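Local coordinates for possible adhesin (PDB 4WA0), which is the C-terminal beta-helix domain of a tapirin, a possible adhesin that probably mediates attachment of the cells to cellulose, at residues Leu18-Asn21 against Lys22-Val26; Phe45-Asp48 against Asn49-Ser52. All coordinates share one frame; numbering follows the deposited sequence.

Contact 1: residues Leu18-Asn21 against Lys22-Val26; sequences LNTN and KNLTV
Leu-24 meets Thr-20 inside the bend that joins strands 17-19 and 24-27. Its CD2 methyl lies 3.8 Å from Thr-20 CB and 3.9 Å from Thr-20 CG2. The Asn-21 amide comes to Leu-24 from another side, that of the coil holding strand 333-337, where Asn-21 touches Leu-333. Leu-24 crosses both partner side chains at about a right angle. Asn-21 OD1 sits 3.7 Å from Leu-24 CD1. The same oxygen is 3.6 Å from Leu-24 CB. A chi1 of 57° brings the amide alongside Leu-24, and a chi2 of -43° turns OD1 towards its CB and CD1. OD1 is buried there and has no hydrogen-bonding partner in the model.

The hydrated part of the bend is looser. No direct hydrogen bond joins 18-21 to 22-26. One water bridges Asn-21 O, at 2.8 Å, to the backbone N of Leu-24. A second donates to Lys-22 O at 2.6 Å and weakly accepts from Asn-21 ND2. The Lys-22 side chain starts away from 18-21, and its NZ forms salt bridges with Asp-40 and Asp-61. Thr-20 OG1 is tied to the backbone N of Asp-40. Leu-24 also packs on Phe-45 and on Leu-333, so its coil is stacked between two others. This is a corner of a parallel beta-helix, where a short loop carries the chain from one face to the next.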
# COMPACT_ATOMS: atom_id res chain seq x y z
N LEU A 18 -6.52 -3.57 7.43
CA LEU A 18 -6.91 -2.25 6.86
C LEU A 18 -7.76 -2.52 5.62
O LEU A 18 -7.30 -3.16 4.68
CB LEU A 18 -5.68 -1.42 6.54
CG LEU A 18 -5.97 -0.17 5.65
CD1 LEU A 18 -6.87 0.88 6.31
CD2 LEU A 18 -4.70 0.55 5.23
N ASN A 19 -8.99 -1.96 5.60
CA ASN A 19 -9.81 -1.93 4.44
C ASN A 19 -10.00 -0.49 3.99
O ASN A 19 -10.62 0.30 4.70
CB ASN A 19 -11.16 -2.54 4.74
CG ASN A 19 -11.04 -3.98 5.22
OD1 ASN A 19 -10.31 -4.78 4.68
ND2 ASN A 19 -11.79 -4.31 6.27
N THR A 20 -9.41 -0.09 2.87
CA THR A 20 -9.59 1.26 2.36
C THR A 20 -10.99 1.51 1.74
O THR A 20 -11.80 0.61 1.49
CB THR A 20 -8.52 1.70 1.35
OG1 THR A 20 -8.74 1.05 0.12
CG2 THR A 20 -7.17 1.31 1.81
N ASN A 21 -11.27 2.79 1.57
CA ASN A 21 -12.46 3.19 0.88
C ASN A 21 -12.19 3.27 -0.62
O ASN A 21 -11.03 3.20 -1.06
CB ASN A 21 -12.95 4.56 1.39
CG ASN A 21 -11.93 5.68 1.26
OD1 ASN A 21 -10.76 5.51 1.54
ND2 ASN A 21 -12.40 6.87 0.95
N LYS A 22 -13.26 3.32 -1.43
CA LYS A 22 -13.10 3.60 -2.88
C LYS A 22 -12.65 5.01 -3.19
O LYS A 22 -12.88 5.99 -2.43
CB LYS A 22 -14.43 3.35 -3.54
CG LYS A 22 -14.79 1.84 -3.46
CD LYS A 22 -16.17 1.59 -3.93
CE LYS A 22 -16.72 0.22 -3.60
NZ LYS A 22 -16.14 -0.91 -4.31
N ASN A 23 -11.93 5.17 -4.27
CA ASN A 23 -11.49 6.53 -4.73
C ASN A 23 -10.63 7.24 -3.67
O ASN A 23 -10.82 8.39 -3.33
CB ASN A 23 -12.70 7.33 -5.11
CG ASN A 23 -13.38 6.80 -6.41
OD1 ASN A 23 -12.79 6.06 -7.25
ND2 ASN A 23 -14.60 7.16 -6.58
N LEU A 24 -9.72 6.50 -3.09
CA LEU A 24 -8.77 7.01 -2.12
C LEU A 24 -7.56 7.51 -2.88
O LEU A 24 -6.95 6.72 -3.63
CB LEU A 24 -8.37 5.89 -1.14
CG LEU A 24 -7.22 6.21 -0.15
CD1 LEU A 24 -7.59 7.34 0.80
CD2 LEU A 24 -6.78 5.04 0.72
N THR A 25 -7.16 8.78 -2.63
CA THR A 25 -5.98 9.37 -3.21
C THR A 25 -5.02 9.71 -2.08
O THR A 25 -5.42 10.35 -1.07
CB THR A 25 -6.28 10.65 -4.00
OG1 THR A 25 -7.28 10.42 -4.99
CG2 THR A 25 -5.02 11.21 -4.64
N VAL A 26 -3.80 9.20 -2.16
CA VAL A 26 -2.80 9.44 -1.07
C VAL A 26 -1.53 9.96 -1.71
O VAL A 26 -0.97 9.32 -2.62
CB VAL A 26 -2.45 8.20 -0.25
CG1 VAL A 26 -1.45 8.56 0.87
CG2 VAL A 26 -3.66 7.54 0.37
O HOH W 1 -9.35 3.35 -3.29
O HOH W 2 -15.02 6.75 -1.09

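Contact 2: residues Phe45-Asp48 against Asn49-Ser52; sequences FNID and NLIS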
# COMPACT_ATOMS: atom_id res chain seq x y z
N PHE A 45 -2.18 6.25 -5.44
CA PHE A 45 -1.17 6.53 -4.43
C PHE A 45 0.10 7.03 -5.10
O PHE A 45 0.57 6.49 -6.15
CB PHE A 45 -0.82 5.25 -3.66
CG PHE A 45 -1.92 4.59 -2.86
CD1 PHE A 45 -3.16 5.18 -2.58
CD2 PHE A 45 -1.67 3.31 -2.33
CE1 PHE A 45 -4.11 4.51 -1.84
CE2 PHE A 45 -2.63 2.67 -1.58
CZ PHE A 45 -3.83 3.27 -1.32
N ASN A 46 0.76 7.96 -4.43
CA ASN A 46 2.14 8.31 -4.73
C ASN A 46 2.83 8.38 -3.36
O ASN A 46 2.81 9.46 -2.72
CB ASN A 46 2.21 9.62 -5.45
CG ASN A 46 3.64 10.07 -5.74
OD1 ASN A 46 4.51 9.24 -6.09
ND2 ASN A 46 3.88 11.38 -5.69
N ILE A 47 3.36 7.24 -2.89
CA ILE A 47 3.87 7.07 -1.56
C ILE A 47 5.22 6.45 -1.51
O ILE A 47 5.75 5.98 -2.52
CB ILE A 47 2.86 6.24 -0.69
CG1 ILE A 47 2.69 4.83 -1.27
CG2 ILE A 47 1.57 7.02 -0.53
CD1 ILE A 47 1.68 3.97 -0.56
N ASP A 48 5.83 6.48 -0.33
CA ASP A 48 7.16 5.92 -0.20
C ASP A 48 7.15 4.44 0.03
O ASP A 48 7.94 3.73 -0.60
CB ASP A 48 7.88 6.54 0.99
CG ASP A 48 8.17 8.04 0.82
OD1 ASP A 48 8.59 8.46 -0.26
OD2 ASP A 48 8.04 8.84 1.78
N ASN A 49 6.33 3.93 0.93
CA ASN A 49 6.33 2.51 1.16
C ASN A 49 4.86 2.07 1.35
O ASN A 49 4.07 2.87 1.88
CB ASN A 49 7.05 2.20 2.43
CG ASN A 49 8.51 2.62 2.41
OD1 ASN A 49 9.37 1.93 1.82
ND2 ASN A 49 8.80 3.75 3.01
N LEU A 50 4.59 0.81 1.05
CA LEU A 50 3.26 0.20 1.23
C LEU A 50 3.45 -1.19 1.85
O LEU A 50 4.03 -2.09 1.20
CB LEU A 50 2.56 0.10 -0.12
CG LEU A 50 1.22 -0.58 -0.26
CD1 LEU A 50 0.22 0.14 0.60
CD2 LEU A 50 0.83 -0.66 -1.71
N ILE A 51 3.08 -1.33 3.12
CA ILE A 51 3.41 -2.53 3.90
C ILE A 51 2.19 -3.22 4.41
O ILE A 51 1.41 -2.58 5.13
CB ILE A 51 4.35 -2.17 5.07
CG1 ILE A 51 5.59 -1.53 4.50
CG2 ILE A 51 4.67 -3.37 5.99
CD1 ILE A 51 6.41 -0.78 5.49
N SER A 52 2.10 -4.52 4.09
CA SER A 52 1.12 -5.39 4.71
C SER A 52 1.75 -6.60 5.38
O SER A 52 2.47 -7.34 4.73
CB SER A 52 0.11 -5.89 3.73
OG SER A 52 -0.82 -6.79 4.38
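The backbone runs extended through Ile-47, turns at Asp-48 (phi -84°, psi -46°) and is extended again from Asn-49 onward. Inside the turn, the CD1 methyl of Ile-47 lies 4.0 Å from Leu-50 CB. The two side chains meet obliquely. The same methyl is 3.6 Å from the backbone Asn-49 O. With chi1 at 62° and an extended chi2, Ile-47 reaches CD1 over towards Leu-50. Phe-45 adds a looser contact: its CE2 is 4.4 Å from Leu-50 CD1, which approaches the ring obliquely.

Here strand 44-47, on one face of the parallel beta-helix, passes to strand 50-52 on the next. The apolar groups fill the inner side of the turn, and Val-31 of a neighbouring coil touches both Ile-47 and Leu-50.

Polar side chains occupy the other side of the bend. Asn-49 folds its amide back along the preceding peptide, with CG 3.3 Å from Asp-48 C and ND2 3.6 Å from Asp-48 CB. The amide is held by neighbouring coils: OD1 accepts from Asn-75 ND2 and from the backbone N of Ile-76, and ND2 bonds to Ser-30 OG. The carboxylate of Asp-48 leads away from 49-52, and its OD1 forms a salt bridge with Arg-74.

Both contacts are buried corners of the beta-helix, on adjacent coils. Contact 2 lies nearer the centre of the chain, about 4 Å from it, against about 10 Å for the centre of contact 1. They share one face: strands 24-27 and 44-47 are neighbours in the same parallel sheet. Contact 1 enters that face and contact 2 leaves it. Val-26 O probably accepts a hydrogen bond from Asn-46 N at 2.8 Å. Inside the beta-helix, the Phe-45 ring packs on Leu-24 and, more loosely, on Leu-50. Contact 1 sets a buried amide oxygen against a leucine and is bridged by water. Contact 2 is lined by apolar side chains, and its asparagine amide is bonded directly to other coils.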